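Local coordinates for protein teichoic acid D-alanine hydrolase (Staphylococcus aureus, PDB 5ZH8) that removes D-alanyl esters from wall teichoic acid and lipoteichoic acid, influencing methicillin resistance, autolysis and cell wall structure, at residues N234-I239 with H247-D252. Residues are numbered along the deposited sequence; the frame is centred on the assembly and turned at random.
Sequences NYYTKI and HTAFYD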
loop_
_atom_site.group_PDB
_atom_site.type_symbol
_atom_site.label_atom_id
_atom_site.label_comp_id
_atom_site.label_asym_id
_atom_site.label_seq_id
_atom_site.Cartn_x
_atom_site.Cartn_y
_atom_site.Cartn_z
ATOM N N ASN A 234 26.249 -5.651 18.245
ATOM C CA ASN A 234 26.057 -4.365 18.893
ATOM C C ASN A 234 24.633 -4.246 19.421
ATOM O O ASN A 234 24.430 -3.789 20.547
ATOM C CB ASN A 234 26.387 -3.206 17.945
ATOM C CG ASN A 234 27.889 -2.953 17.812
ATOM O OD1 ASN A 234 28.429 -2.906 16.708
ATOM N ND2 ASN A 234 28.563 -2.750 18.941
ATOM N N TYR A 235 23.650 -4.673 18.626
ATOM C CA TYR A 235 22.253 -4.641 19.071
ATOM C C TYR A 235 22.011 -5.515 20.303
ATOM O O TYR A 235 21.383 -5.073 21.261
ATOM C CB TYR A 235 21.275 -5.075 17.976
ATOM C CG TYR A 235 19.937 -5.468 18.573
ATOM C CD1 TYR A 235 18.988 -4.507 18.913
ATOM C CD2 TYR A 235 19.646 -6.803 18.854
ATOM C CE1 TYR A 235 17.785 -4.867 19.490
ATOM C CE2 TYR A 235 18.441 -7.166 19.435
ATOM C CZ TYR A 235 17.521 -6.194 19.748
ATOM O OH TYR A 235 16.337 -6.571 20.324
ATOM N N TYR A 236 22.475 -6.758 20.270
ATOM C CA TYR A 236 22.219 -7.670 21.388
ATOM C C TYR A 236 22.971 -7.262 22.658
ATOM O O TYR A 236 22.383 -7.196 23.741
ATOM C CB TYR A 236 22.530 -9.129 21.026
ATOM C CG TYR A 236 21.365 -9.846 20.380
ATOM C CD1 TYR A 236 20.206 -10.132 21.096
ATOM C CD2 TYR A 236 21.402 -10.188 19.038
ATOM C CE1 TYR A 236 19.138 -10.778 20.500
ATOM C CE2 TYR A 236 20.335 -10.828 18.428
ATOM C CZ TYR A 236 19.203 -11.122 19.163
ATOM O OH TYR A 236 18.141 -11.768 18.573
ATOM N N THR A 237 24.261 -6.984 22.524
ATOM C CA THR A 237 25.088 -6.626 23.674
ATOM C C THR A 237 24.664 -5.289 24.310
ATOM O O THR A 237 24.676 -5.152 25.535
ATOM C CB THR A 237 26.578 -6.555 23.291
ATOM O OG1 THR A 237 26.736 -5.722 22.140
ATOM C CG2 THR A 237 27.113 -7.922 22.968
ATOM N N LYS A 238 24.271 -4.325 23.478
ATOM C CA LYS A 238 23.969 -2.974 23.957
ATOM C C LYS A 238 22.484 -2.661 24.164
ATOM O O LYS A 238 22.157 -1.679 24.828
ATOM C CB LYS A 238 24.575 -1.924 23.020
ATOM C CG LYS A 238 26.087 -1.989 22.860
ATOM C CD LYS A 238 26.547 -0.893 21.908
ATOM C CE LYS A 238 28.058 -0.807 21.790
ATOM N NZ LYS A 238 28.678 -0.262 23.027
ATOM N N ILE A 239 21.586 -3.463 23.599
ATOM C CA ILE A 239 20.134 -3.209 23.735
ATOM C C ILE A 239 19.345 -4.485 24.022
ATOM O O ILE A 239 18.707 -4.598 25.065
ATOM C CB ILE A 239 19.545 -2.532 22.475
ATOM C CG1 ILE A 239 20.225 -1.183 22.211
ATOM C CG2 ILE A 239 18.036 -2.339 22.621
ATOM C CD1 ILE A 239 20.026 -0.659 20.804
ATOM N N HIS A 247 11.906 -11.844 22.734
ATOM C CA HIS A 247 10.955 -12.197 21.679
ATOM C C HIS A 247 11.126 -11.236 20.497
ATOM O O HIS A 247 10.168 -10.837 19.840
ATOM C CB HIS A 247 9.535 -12.176 22.239
ATOM C CG HIS A 247 9.299 -13.211 23.297
ATOM N ND1 HIS A 247 9.757 -13.075 24.590
ATOM C CD2 HIS A 247 8.667 -14.407 23.245
ATOM C CE1 HIS A 247 9.410 -14.140 25.292
ATOM N NE2 HIS A 247 8.744 -14.962 24.500
ATOM N N THR A 248 12.383 -10.882 20.254
ATOM C CA THR A 248 12.788 -9.990 19.185
ATOM C C THR A 248 13.985 -10.629 18.503
ATOM O O THR A 248 14.916 -11.087 19.177
ATOM C CB THR A 248 13.223 -8.632 19.753
ATOM O OG1 THR A 248 12.102 -7.985 20.367
ATOM C CG2 THR A 248 13.812 -7.737 18.662
ATOM N N ALA A 249 13.976 -10.668 17.176
ATOM C CA ALA A 249 15.005 -11.402 16.453
ATOM C C ALA A 249 15.237 -10.885 15.046
ATOM O O ALA A 249 14.365 -10.272 14.435
ATOM C CB ALA A 249 14.666 -12.887 16.417
ATOM N N PHE A 250 16.444 -11.130 14.551
ATOM C CA PHE A 250 16.776 -10.883 13.157
ATOM C C PHE A 250 16.147 -11.988 12.320
ATOM O O PHE A 250 15.962 -13.104 12.791
ATOM C CB PHE A 250 18.297 -10.829 12.955
ATOM C CG PHE A 250 18.939 -9.587 13.512
ATOM C CD1 PHE A 250 18.979 -8.422 12.763
ATOM C CD2 PHE A 250 19.491 -9.582 14.780
ATOM C CE1 PHE A 250 19.561 -7.271 13.265
ATOM C CE2 PHE A 250 20.078 -8.436 15.293
ATOM C CZ PHE A 250 20.112 -7.277 14.535
ATOM N N TYR A 251 15.824 -11.653 11.076
ATOM C CA TYR A 251 15.016 -12.503 10.190
ATOM C C TYR A 251 15.398 -13.991 10.110
ATOM O O TYR A 251 14.519 -14.839 9.949
ATOM C CB TYR A 251 15.010 -11.909 8.775
ATOM C CG TYR A 251 16.293 -12.133 8.001
ATOM C CD1 TYR A 251 17.417 -11.336 8.223
ATOM C CD2 TYR A 251 16.387 -13.142 7.047
ATOM C CE1 TYR A 251 18.594 -11.543 7.518
ATOM C CE2 TYR A 251 17.560 -13.356 6.332
ATOM C CZ TYR A 251 18.659 -12.555 6.574
ATOM O OH TYR A 251 19.822 -12.763 5.863
ATOM N N ASP A 252 16.688 -14.309 10.212
ATOM C CA ASP A 252 17.153 -15.673 9.964
ATOM C C ASP A 252 17.555 -16.456 11.219
ATOM O O ASP A 252 18.111 -17.551 11.113
ATOM C CB ASP A 252 18.316 -15.662 8.962
ATOM C CG ASP A 252 18.444 -16.975 8.187
ATOM O OD1 ASP A 252 17.416 -17.648 7.940
ATOM O OD2 ASP A 252 19.586 -17.342 7.827
#
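Aromatic contacts carry most of the join between helix 231-240 and strand 248-250, and Tyr235 and Tyr236 of the helix both reach Phe250. The rings of Tyr235 and Phe250 form an offset edge-to-face pair: their centroids lie 5.8 Å apart, their planes stand at 89°, and Phe250 turns its edge to the Tyr235 face. The nearest atoms of this pair are Tyr235 CD2 and Phe250 CE2, at 3.9 Å. Tyr236 meets Phe250 differently, bringing its CE2 in the plane of the phenyl ring to the rim at CD2, also 3.9 Å away. Within the helix, Tyr235 CE2 sits 3.7 Å above the centre of the Tyr236 ring, so the three rings form one cluster.

The segment axes run nearly antiparallel (157°) and 11.0 Å apart, a gap spanned from the helix by side chains, one of which reaches strand backbone. Strand 248-250 is an outer strand of a small three-stranded antiparallel sheet in the beta-lactamase-family fold, pairing with strand 288-290, while helix 129-142 also touches Tyr235 and Phe250.

The two branches of Thr248 have different partners: CG2, anti to the backbone N (OG1 chi1 -65°), lies against the Tyr235 hydroxyl oxygen, while OG1 hydrogen-bonds Asp294 OD2. Tyr236 OH lies near Thr248 O without bonding it; Glu253 OE2 accepts hydrogen bonds from both this hydroxyl and Phe250 N, linking helix and strand through one carboxylate oxygen.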